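Local atomic coordinates of putative polyketide synthase (PDB entry 6HP2), a protein that holds, in this chain, the O-methyltransferase domain of a trans-AT polyketide synthase, binds S-adenosyl-L-homocysteine, and probably serves synthesis of the antibiotic bacillaene. Residues A[112-117]-A[145-150]; A[242-247]-A[315-320]; A[292-295]-A[301-304]. One frame throughout, in Å; residues are numbered along the deposited sequence.

Contact 1: residues A[112-117]-A[145-150]; sequences QIAELY and GARAKI
Arg-147 reaches over from the residue just before strand 148-152 and presents the end of its guanidinium to a single backbone oxygen in the last turn of helix 108-116. This is the tight part of the contact: NH1 lies 2.8 Å from Ala-114 O and NH2 3.1 Å from the same Ala-114 O, with the oxygen almost in the guanidinium plane, and NH1 is also 3.6 Å from Ala-114 CB. Neither bond is straight: the N-H...O angle is 151° for NH1 and 138° for NH2, as expected when two donors share one acceptor. Both nitrogens come from the same face of the carbonyl, NH2 well above its plane. A turn at chi3 (-63°) points the head of the arginine at the helix. The methyls of Ala-114 and Ala-148 are buried but touch only lightly, CB to CB at 4.3 Å; both also rest on Thr-122, and Ile-139 touches Ala-148. The contact lies in the beta-alpha-beta-alpha-beta half (strands 98-101, 121-126 and 148-152) of the Rossmann-like fold, where helix 108-116 packs across strand 121-126 to the edge strand. The more open side is that of Arg-147, which remains partly exposed. NH1 has a further acceptor in Ile-120 O, so one cation gathers carbonyls from the end of the helix and the link to the next strand, and its charge probably suits the negative pole of the helix dipole.

Contact 2: residues A[242-247]-A[315-320]; sequences SPQIAN and PYPEAL
Gln-244 extends from helix 242-249 toward the first turn of helix 316-326 and lays its amide against Pro-317. Pro-317 CG stands over the face of the amide on the NE2 side, 3.3 Å from Gln-244 NE2, so the approach is van der Waals and uses no N-H. The other end of the amide turns toward Tyr-316, where OE1 is 4.0 Å from the Tyr-316 CB. With chi2 at 66° the glutamine chain folds round to this position, the amide plane 31° from that of the tyrosine ring. One water joins the pair, donating to Gln-244 OE1 at 2.9 Å and accepting, weakly, from Tyr-316 N.

Further out, Pro-49 touches both Gln-244 and Tyr-316. A chi1 of 178° swings the ring of Tyr-316 away from its own backbone N and onto Met-83 and Val-86 of helix 70-88, and its hydroxyl bonds to Glu-82. The two helices spring from the ends of neighbouring parallel strands, 233-240 and 314-315, at one margin of the main sheet. Here a buried polar side chain meets its neighbours by van der Waals contact, while its oxygen is served by a water whose second bond is weak, so the direct grip between these helices owes more to shape than to polar bonding.

Contact 3: residues A[292-295]-A[301-304]; sequences KKAP and KRCE
Arg-302 of helix 299-310 turns back on the chain that leads into its own helix and donates one hydrogen bond across the contact, from NH1 to Ala-294 O. At 3.3 Å between Arg-302 NH1 and Ala-294 O the bond is long, though reasonably straight at 150°. The nitrogen sits above the carbonyl plane, and the oxygen in turn is tilted 18° from the guanidinium plane, near its edge. Pro-295 O also lies by that edge, 3.9 Å from Arg-302 NH1, a proximity and not a bond. A stronger polar partner is found outside: NE bonds to Ala-229 O in helix 221-230, so the flat group is held from a second direction and its rotation is restricted.

Strand 284-293, which ends here, runs antiparallel to both its neighbours, the reversed strand of the 3-2-1-4-5-7-6 order that marks class I methyltransferases; a further short strand extends this sheet.

The apolar part is small. Arg-302 CD rests 4.1 Å from Ala-294 CB, and Val-234 of the adjacent strand touches both residues. The kink at chi3 (-67°) leaves CD against the alanine methyl and carries the guanidinium on to Ala-294 O. Backbone bonding continues the sheet just past the strand end, where Ala-294 pairs with Gln-232, and Lys-301 N is hydrogen-bonded to Thr-298 OG1, just ahead of the helix.

Overall arrangement
Contact 2 is the most buried of the three, while contacts 1 and 3 are partly buried and lie farther from the centre of the chain. Contacts 1 and 3 reach the same main sheet, the first at its outermost strand 148-152, the third at the inner strand 284-293; contact 2 joins two helices that follow strands near the opposite edge. Both sheet contacts rely on an arginine donating to a backbone carbonyl, with two nitrogens on one oxygen in contact 1 and with one in contact 3, whereas contact 2 uses a neutral amide, proline packing and a water. Contact 3 is nested in the loop closed by contact 2, yet their centres are about 26 Å apart.

Contact 1: residues A[112-117]-A[145-150]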
ATOM      1  N   GLN A 112      -1.198  -1.725 -14.824  1.00 28.82           N
ATOM      2  CA  GLN A 112      -2.630  -1.491 -15.026  1.00 32.25           C
ATOM      3  C   GLN A 112      -2.955  -0.001 -15.199  1.00 31.93           C
ATOM      4  O   GLN A 112      -3.885   0.346 -15.956  1.00 28.69           O
ATOM      5  CB  GLN A 112      -3.450  -2.068 -13.879  1.00 35.03           C
ATOM      6  CG  GLN A 112      -3.536  -3.626 -13.876  1.00 34.65           C
ATOM      7  CD  GLN A 112      -4.320  -4.156 -12.661  1.00 45.79           C
ATOM      8  OE1 GLN A 112      -4.670  -3.405 -11.717  1.00 40.08           O
ATOM      9  NE2 GLN A 112      -4.571  -5.428 -12.660  1.00 45.55           N
ATOM     10  N   ILE A 113      -2.243   0.896 -14.483  1.00 28.73           N
ATOM     11  CA  ILE A 113      -2.500   2.338 -14.667  1.00 27.89           C
ATOM     12  C   ILE A 113      -2.146   2.744 -16.099  1.00 30.73           C
ATOM     13  O   ILE A 113      -2.866   3.512 -16.758  1.00 28.77           O
ATOM     14  CB  ILE A 113      -1.735   3.192 -13.642  1.00 25.80           C
ATOM     15  CG1 ILE A 113      -2.285   2.985 -12.253  1.00 30.13           C
ATOM     16  CG2 ILE A 113      -1.783   4.680 -14.048  1.00 27.20           C
ATOM     17  CD1 ILE A 113      -1.415   3.558 -11.185  1.00 27.01           C
ATOM     18  N   ALA A 114      -0.996   2.277 -16.580  1.00 33.27           N
ATOM     19  CA  ALA A 114      -0.570   2.607 -17.935  1.00 36.13           C
ATOM     20  C   ALA A 114      -1.522   2.034 -18.976  1.00 31.03           C
ATOM     21  O   ALA A 114      -1.788   2.667 -20.014  1.00 34.81           O
ATOM     22  CB  ALA A 114       0.845   2.087 -18.180  1.00 31.77           C
ATOM     23  N   GLU A 115      -2.042   0.835 -18.731  1.00 37.70           N
ATOM     24  CA  GLU A 115      -2.970   0.251 -19.692  1.00 37.93           C
ATOM     25  C   GLU A 115      -4.280   1.023 -19.711  1.00 42.08           C
ATOM     26  O   GLU A 115      -4.830   1.316 -20.779  1.00 37.37           O
ATOM     27  CB  GLU A 115      -3.253  -1.210 -19.374  1.00 43.91           C
ATOM     28  CG  GLU A 115      -2.260  -2.195 -19.843  1.00 60.52           C
ATOM     29  CD  GLU A 115      -2.809  -3.620 -19.756  1.00 76.08           C
ATOM     30  OE1 GLU A 115      -2.897  -4.302 -20.798  1.00 90.12           O
ATOM     31  OE2 GLU A 115      -3.162  -4.044 -18.641  1.00 65.70           O
ATOM     32  N   LEU A 116      -4.819   1.325 -18.531  1.00 33.70           N
ATOM     33  CA  LEU A 116      -6.120   1.982 -18.460  1.00 34.44           C
ATOM     34  C   LEU A 116      -6.063   3.447 -18.906  1.00 35.27           C
ATOM     35  O   LEU A 116      -7.080   3.990 -19.368  1.00 37.06           O
ATOM     36  CB  LEU A 116      -6.659   1.888 -17.034  1.00 39.03           C
ATOM     37  CG  LEU A 116      -8.118   2.214 -16.758  1.00 56.48           C
ATOM     38  CD1 LEU A 116      -9.062   1.563 -17.750  1.00 48.25           C
ATOM     39  CD2 LEU A 116      -8.447   1.774 -15.330  1.00 87.88           C
ATOM     40  N   TYR A 117      -4.907   4.105 -18.764  1.00 34.08           N
ATOM     41  CA  TYR A 117      -4.757   5.554 -19.013  1.00 28.92           C
ATOM     42  C   TYR A 117      -3.565   5.698 -19.948  1.00 37.00           C
ATOM     43  O   TYR A 117      -2.442   6.016 -19.511  1.00 32.57           O
ATOM     44  CB  TYR A 117      -4.584   6.341 -17.704  1.00 28.95           C
ATOM     45  CG  TYR A 117      -5.845   6.303 -16.878  1.00 26.67           C
ATOM     46  CD1 TYR A 117      -6.971   7.014 -17.274  1.00 33.98           C
ATOM     47  CD2 TYR A 117      -5.928   5.537 -15.705  1.00 25.88           C
ATOM     48  CE1 TYR A 117      -8.164   6.953 -16.536  1.00 37.25           C
ATOM     49  CE2 TYR A 117      -7.091   5.451 -14.981  1.00 30.56           C
ATOM     50  CZ  TYR A 117      -8.189   6.158 -15.370  1.00 34.04           C
ATOM     51  OH  TYR A 117      -9.352   6.118 -14.640  1.00 31.89           O
ATOM     52  N   GLY A 145       6.220  -0.868 -23.066  1.00 46.01           N
ATOM     53  CA  GLY A 145       7.552  -0.397 -22.738  1.00 50.05           C
ATOM     54  C   GLY A 145       7.813   1.074 -22.958  1.00 40.07           C
ATOM     55  O   GLY A 145       8.723   1.619 -22.334  1.00 44.53           O
ATOM     56  N   ALA A 146       7.078   1.723 -23.859  1.00 48.57           N
ATOM     57  CA  ALA A 146       7.303   3.141 -24.103  1.00 53.89           C
ATOM     58  C   ALA A 146       6.716   4.011 -23.011  1.00 51.05           C
ATOM     59  O   ALA A 146       7.017   5.212 -22.948  1.00 48.35           O
ATOM     60  CB  ALA A 146       6.708   3.588 -25.452  1.00 44.28           C
ATOM     61  N   ARG A 147       5.902   3.441 -22.141  1.00 35.21           N
ATOM     62  CA  ARG A 147       5.264   4.250 -21.096  1.00 41.92           C
ATOM     63  C   ARG A 147       5.376   3.692 -19.686  1.00 42.37           C
ATOM     64  O   ARG A 147       5.013   4.381 -18.731  1.00 40.15           O
ATOM     65  CB  ARG A 147       3.789   4.442 -21.413  1.00 33.82           C
ATOM     66  CG  ARG A 147       3.572   5.327 -22.616  1.00 42.94           C
ATOM     67  CD  ARG A 147       2.110   5.593 -22.819  1.00 53.89           C
ATOM     68  NE  ARG A 147       1.337   4.386 -23.103  1.00 49.48           N
ATOM     69  CZ  ARG A 147       0.521   3.781 -22.251  1.00 40.49           C
ATOM     70  NH1 ARG A 147       0.331   4.280 -21.000  1.00 46.11           N
ATOM     71  NH2 ARG A 147      -0.178   2.719 -22.665  1.00 35.89           N
ATOM     72  N   ALA A 148       5.866   2.491 -19.519  1.00 29.86           N
ATOM     73  CA  ALA A 148       5.984   1.890 -18.183  1.00 28.04           C
ATOM     74  C   ALA A 148       7.357   1.270 -18.081  1.00 31.63           C
ATOM     75  O   ALA A 148       7.814   0.654 -19.052  1.00 30.23           O
ATOM     76  CB  ALA A 148       4.938   0.840 -17.953  1.00 33.75           C
ATOM     77  N   LYS A 149       8.026   1.489 -16.940  1.00 27.36           N
ATOM     78  CA  LYS A 149       9.359   0.953 -16.760  1.00 28.04           C
ATOM     79  C   LYS A 149       9.572   0.700 -15.271  1.00 26.05           C
ATOM     80  O   LYS A 149       9.210   1.536 -14.427  1.00 29.31           O
ATOM     81  CB  LYS A 149      10.435   1.886 -17.288  1.00 37.91           C
ATOM     82  CG  LYS A 149      11.830   1.248 -17.312  1.00 48.21           C
ATOM     83  CD  LYS A 149      12.872   2.199 -17.884  1.00 67.98           C
ATOM     84  CE  LYS A 149      14.219   1.505 -18.070  1.00 92.19           C
ATOM     85  NZ  LYS A 149      15.219   2.377 -18.751  1.00110.78           N
ATOM     86  N   ILE A 150      10.189  -0.439 -14.951  1.00 27.19           N
ATOM     87  CA  ILE A 150      10.466  -0.780 -13.554  1.00 24.98           C
ATOM     88  C   ILE A 150      11.967  -0.876 -13.339  1.00 30.11           C
ATOM     89  O   ILE A 150      12.686  -1.445 -14.170  1.00 28.49           O
ATOM     90  CB  ILE A 150       9.774  -2.093 -13.155  1.00 28.53           C
ATOM     91  CG1 ILE A 150       8.265  -1.840 -13.140  1.00 26.38           C
ATOM     92  CG2 ILE A 150      10.284  -2.570 -11.801  1.00 27.61           C
ATOM     93  CD1 ILE A 150       7.427  -3.111 -13.143  1.00 32.57           C
TER

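Contact 2: residues A[242-247]-A[315-320]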
ATOM      1  N   SER A 242      -7.996  -1.167   9.989  1.00 24.90           N
ATOM      2  CA  SER A 242      -7.589  -2.216  10.928  1.00 28.15           C
ATOM      3  C   SER A 242      -8.646  -3.284  11.239  1.00 22.51           C
ATOM      4  O   SER A 242      -8.338  -4.474  11.188  1.00 24.16           O
ATOM      5  CB  SER A 242      -7.048  -1.614  12.233  1.00 28.46           C
ATOM      6  OG  SER A 242      -6.172  -0.535  11.970  1.00 24.18           O
ATOM      7  N   PRO A 243      -9.889  -2.879  11.554  1.00 23.05           N
ATOM      8  CA  PRO A 243     -10.835  -3.956  11.866  1.00 27.00           C
ATOM      9  C   PRO A 243     -11.105  -4.880  10.681  1.00 30.38           C
ATOM     10  O   PRO A 243     -11.171  -6.095  10.857  1.00 26.21           O
ATOM     11  CB  PRO A 243     -12.118  -3.208  12.264  1.00 25.93           C
ATOM     12  CG  PRO A 243     -11.713  -1.786  12.473  1.00 34.14           C
ATOM     13  CD  PRO A 243     -10.543  -1.561  11.572  1.00 32.29           C
ATOM     14  N   GLN A 244     -11.268  -4.308   9.494  1.00 23.91           N
ATOM     15  CA  GLN A 244     -11.540  -5.105   8.304  1.00 26.96           C
ATOM     16  C   GLN A 244     -10.380  -6.037   7.957  1.00 21.01           C
ATOM     17  O   GLN A 244     -10.597  -7.179   7.559  1.00 23.46           O
ATOM     18  CB  GLN A 244     -11.886  -4.211   7.117  1.00 23.36           C
ATOM     19  CG  GLN A 244     -13.216  -3.489   7.255  1.00 31.02           C
ATOM     20  CD  GLN A 244     -13.218  -2.466   8.374  1.00 25.77           C
ATOM     21  OE1 GLN A 244     -12.233  -1.763   8.588  1.00 27.65           O
ATOM     22  NE2 GLN A 244     -14.330  -2.375   9.091  1.00 29.80           N
ATOM     23  N   ILE A 245      -9.152  -5.553   8.102  1.00 20.81           N
ATOM     24  CA  ILE A 245      -7.986  -6.379   7.816  1.00 22.30           C
ATOM     25  C   ILE A 245      -7.954  -7.535   8.788  1.00 21.57           C
ATOM     26  O   ILE A 245      -7.794  -8.689   8.394  1.00 23.35           O
ATOM     27  CB  ILE A 245      -6.685  -5.600   7.966  1.00 20.50           C
ATOM     28  CG1 ILE A 245      -6.670  -4.453   6.977  1.00 24.86           C
ATOM     29  CG2 ILE A 245      -5.491  -6.515   7.736  1.00 24.17           C
ATOM     30  CD1 ILE A 245      -6.690  -4.888   5.532  1.00 27.44           C
ATOM     31  N   ALA A 246      -8.102  -7.223  10.068  1.00 26.65           N
ATOM     32  CA  ALA A 246      -8.136  -8.281  11.073  1.00 27.29           C
ATOM     33  C   ALA A 246      -9.259  -9.282  10.774  1.00 22.24           C
ATOM     34  O   ALA A 246      -9.103 -10.477  11.034  1.00 25.46           O
ATOM     35  CB  ALA A 246      -8.317  -7.676  12.491  1.00 28.18           C
ATOM     36  N   ASN A 247     -10.395  -8.830  10.229  1.00 26.76           N
ATOM     37  CA  ASN A 247     -11.442  -9.791   9.854  1.00 27.42           C
ATOM     38  C   ASN A 247     -10.933 -10.784   8.801  1.00 28.40           C
ATOM     39  O   ASN A 247     -11.197 -11.983   8.880  1.00 28.85           O
ATOM     40  CB  ASN A 247     -12.663  -9.113   9.273  1.00 24.30           C
ATOM     41  CG  ASN A 247     -13.441  -8.321  10.280  1.00 34.57           C
ATOM     42  OD1 ASN A 247     -13.371  -8.587  11.456  1.00 28.07           O
ATOM     43  ND2 ASN A 247     -14.227  -7.372   9.803  1.00 28.21           N
ATOM     44  N   PRO A 315     -13.213   5.676   9.400  1.00 31.75           N
ATOM     45  CA  PRO A 315     -13.420   4.219   9.229  1.00 26.45           C
ATOM     46  C   PRO A 315     -13.546   3.823   7.766  1.00 22.38           C
ATOM     47  O   PRO A 315     -14.243   4.465   6.965  1.00 24.95           O
ATOM     48  CB  PRO A 315     -14.720   3.912  10.003  1.00 34.02           C
ATOM     49  CG  PRO A 315     -14.911   5.139  10.942  1.00 40.79           C
ATOM     50  CD  PRO A 315     -14.279   6.332  10.211  1.00 27.84           C
ATOM     51  N   TYR A 316     -12.871   2.755   7.341  1.00 23.50           N
ATOM     52  CA  TYR A 316     -12.935   2.306   5.941  1.00 23.36           C
ATOM     53  C   TYR A 316     -14.359   2.066   5.411  1.00 22.39           C
ATOM     54  O   TYR A 316     -14.642   2.368   4.253  1.00 24.49           O
ATOM     55  CB  TYR A 316     -12.039   1.069   5.775  1.00 26.18           C
ATOM     56  CG  TYR A 316     -12.023   0.437   4.407  1.00 29.17           C
ATOM     57  CD1 TYR A 316     -11.213   0.943   3.402  1.00 24.82           C
ATOM     58  CD2 TYR A 316     -12.776  -0.695   4.135  1.00 23.86           C
ATOM     59  CE1 TYR A 316     -11.177   0.358   2.154  1.00 23.88           C
ATOM     60  CE2 TYR A 316     -12.745  -1.289   2.889  1.00 23.36           C
ATOM     61  CZ  TYR A 316     -11.942  -0.757   1.904  1.00 23.01           C
ATOM     62  OH  TYR A 316     -11.899  -1.335   0.659  1.00 27.32           O
ATOM     63  N   PRO A 317     -15.250   1.485   6.279  1.00 24.93           N
ATOM     64  CA  PRO A 317     -16.602   1.322   5.735  1.00 29.62           C
ATOM     65  C   PRO A 317     -17.239   2.634   5.351  1.00 33.03           C
ATOM     66  O   PRO A 317     -18.013   2.667   4.384  1.00 27.90           O
ATOM     67  CB  PRO A 317     -17.383   0.669   6.870  1.00 29.09           C
ATOM     68  CG  PRO A 317     -16.268  -0.061   7.692  1.00 33.64           C
ATOM     69  CD  PRO A 317     -15.124   0.902   7.633  1.00 26.99           C
ATOM     70  N   GLU A 318     -16.894   3.717   6.060  1.00 28.00           N
ATOM     71  CA  GLU A 318     -17.474   5.025   5.749  1.00 27.35           C
ATOM     72  C   GLU A 318     -16.901   5.549   4.450  1.00 24.32           C
ATOM     73  O   GLU A 318     -17.646   6.056   3.605  1.00 28.18           O
ATOM     74  CB  GLU A 318     -17.231   6.026   6.884  1.00 46.85           C
ATOM     75  CG  GLU A 318     -17.703   7.447   6.586  1.00 82.14           C
ATOM     76  CD  GLU A 318     -17.206   8.474   7.614  1.00 74.49           C
ATOM     77  OE1 GLU A 318     -17.148   8.146   8.826  1.00 54.80           O
ATOM     78  OE2 GLU A 318     -16.859   9.599   7.203  1.00 68.22           O
ATOM     79  N   ALA A 319     -15.575   5.433   4.277  1.00 27.40           N
ATOM     80  CA  ALA A 319     -14.930   5.824   3.026  1.00 27.66           C
ATOM     81  C   ALA A 319     -15.386   4.965   1.846  1.00 27.58           C
ATOM     82  O   ALA A 319     -15.556   5.474   0.721  1.00 26.08           O
ATOM     83  CB  ALA A 319     -13.416   5.738   3.184  1.00 30.02           C
ATOM     84  N   LEU A 320     -15.508   3.653   2.059  1.00 26.10           N
ATOM     85  CA  LEU A 320     -15.997   2.764   1.012  1.00 26.01           C
ATOM     86  C   LEU A 320     -17.411   3.142   0.598  1.00 31.99           C
ATOM     87  O   LEU A 320     -17.723   3.229  -0.594  1.00 26.02           O
ATOM     88  CB  LEU A 320     -15.971   1.318   1.512  1.00 27.43           C
ATOM     89  CG  LEU A 320     -16.539   0.222   0.651  1.00 31.48           C
ATOM     90  CD1 LEU A 320     -15.809   0.109  -0.719  1.00 33.29           C
ATOM     91  CD2 LEU A 320     -16.470  -1.119   1.437  1.00 32.45           C
TER
HETATM   92  O   HOH W   1     -12.601   0.689   9.998  1.00 31.65           O

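Contact 3: residues A[292-295]-A[301-304]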
ATOM      1  N   LYS A 292      -0.709  15.532   0.577  1.00 25.16           N
ATOM      2  CA  LYS A 292      -0.488  16.659  -0.306  1.00 24.49           C
ATOM      3  C   LYS A 292       0.750  17.372   0.185  1.00 24.13           C
ATOM      4  O   LYS A 292       1.120  17.273   1.365  1.00 30.49           O
ATOM      5  CB  LYS A 292      -1.714  17.609  -0.319  1.00 29.22           C
ATOM      6  CG  LYS A 292      -2.988  16.972  -0.802  1.00 50.87           C
ATOM      7  CD  LYS A 292      -2.965  16.682  -2.300  1.00 62.19           C
ATOM      8  CE  LYS A 292      -4.232  15.959  -2.749  1.00 73.15           C
ATOM      9  NZ  LYS A 292      -4.477  16.116  -4.221  1.00 69.24           N
ATOM     10  N   LYS A 293       1.328  18.186  -0.702  1.00 29.49           N
ATOM     11  CA  LYS A 293       2.453  19.041  -0.331  1.00 35.98           C
ATOM     12  C   LYS A 293       1.970  20.393   0.167  1.00 32.74           C
ATOM     13  O   LYS A 293       1.093  21.013  -0.434  1.00 37.55           O
ATOM     14  CB  LYS A 293       3.367  19.245  -1.513  1.00 42.65           C
ATOM     15  CG  LYS A 293       4.846  19.117  -1.248  1.00 45.73           C
ATOM     16  CD  LYS A 293       5.593  19.014  -2.610  1.00 49.40           C
ATOM     17  CE  LYS A 293       7.110  18.990  -2.435  1.00 52.14           C
ATOM     18  NZ  LYS A 293       7.795  19.060  -3.761  1.00 50.42           N
ATOM     19  N   ALA A 294       2.559  20.860   1.262  1.00 31.99           N
ATOM     20  CA  ALA A 294       2.165  22.125   1.910  1.00 29.86           C
ATOM     21  C   ALA A 294       3.402  22.973   2.181  1.00 37.01           C
ATOM     22  O   ALA A 294       3.653  23.419   3.318  1.00 40.98           O
ATOM     23  CB  ALA A 294       1.378  21.878   3.187  1.00 41.70           C
ATOM     24  N   PRO A 295       4.186  23.251   1.134  1.00 49.86           N
ATOM     25  CA  PRO A 295       5.496  23.908   1.357  1.00 56.29           C
ATOM     26  C   PRO A 295       5.384  25.308   1.929  1.00 55.87           C
ATOM     27  O   PRO A 295       6.350  25.812   2.534  1.00 55.10           O
ATOM     28  CB  PRO A 295       6.127  23.925  -0.046  1.00 60.83           C
ATOM     29  CG  PRO A 295       4.932  23.976  -0.975  1.00 69.96           C
ATOM     30  CD  PRO A 295       3.824  23.178  -0.299  1.00 62.67           C
ATOM     31  N   LYS A 301       2.649  24.253  11.760  1.00 37.93           N
ATOM     32  CA  LYS A 301       1.280  24.164  11.268  1.00 40.32           C
ATOM     33  C   LYS A 301       1.049  22.869  10.510  1.00 33.77           C
ATOM     34  O   LYS A 301      -0.052  22.288  10.553  1.00 36.76           O
ATOM     35  CB  LYS A 301       0.974  25.363  10.367  1.00 46.80           C
ATOM     36  CG  LYS A 301       0.697  26.679  11.142  1.00 72.59           C
ATOM     37  CD  LYS A 301      -0.587  26.576  11.958  1.00 83.07           C
ATOM     38  CE  LYS A 301      -1.075  27.929  12.422  1.00 87.88           C
ATOM     39  NZ  LYS A 301      -0.090  28.602  13.307  1.00 98.76           N
ATOM     40  N   ARG A 302       2.070  22.384   9.817  1.00 32.66           N
ATOM     41  CA  ARG A 302       1.950  21.059   9.223  1.00 30.23           C
ATOM     42  C   ARG A 302       1.758  19.996  10.294  1.00 37.19           C
ATOM     43  O   ARG A 302       0.951  19.059  10.115  1.00 34.86           O
ATOM     44  CB  ARG A 302       3.163  20.755   8.360  1.00 38.57           C
ATOM     45  CG  ARG A 302       3.270  21.678   7.124  1.00 42.43           C
ATOM     46  CD  ARG A 302       4.225  21.156   6.056  1.00 46.94           C
ATOM     47  NE  ARG A 302       5.614  21.143   6.450  1.00 48.53           N
ATOM     48  CZ  ARG A 302       6.494  22.086   6.136  1.00 45.25           C
ATOM     49  NH1 ARG A 302       6.135  23.134   5.401  1.00 41.75           N
ATOM     50  NH2 ARG A 302       7.744  21.982   6.545  1.00 44.96           N
ATOM     51  N   CYS A 303       2.487  20.116  11.409  1.00 36.22           N
ATOM     52  CA  CYS A 303       2.330  19.156  12.512  1.00 36.39           C
ATOM     53  C   CYS A 303       0.934  19.209  13.096  1.00 35.11           C
ATOM     54  O   CYS A 303       0.309  18.176  13.335  1.00 34.97           O
ATOM     55  CB  CYS A 303       3.352  19.435  13.622  1.00 34.32           C
ATOM     56  SG  CYS A 303       4.987  18.880  13.144  1.00 36.69           S
ATOM     57  N   GLU A 304       0.415  20.418  13.311  1.00 35.61           N
ATOM     58  CA  GLU A 304      -0.901  20.553  13.911  1.00 35.14           C
ATOM     59  C   GLU A 304      -1.963  20.019  12.976  1.00 30.50           C
ATOM     60  O   GLU A 304      -2.911  19.357  13.418  1.00 36.65           O
ATOM     61  CB  GLU A 304      -1.171  22.035  14.271  1.00 37.51           C
ATOM     62  CG  GLU A 304      -0.184  22.508  15.323  1.00 54.91           C
ATOM     63  CD  GLU A 304      -0.373  23.970  15.692  1.00 72.65           C
ATOM     64  OE1 GLU A 304       0.057  24.344  16.809  1.00 70.91           O
ATOM     65  OE2 GLU A 304      -0.951  24.723  14.861  1.00 65.00           O
TER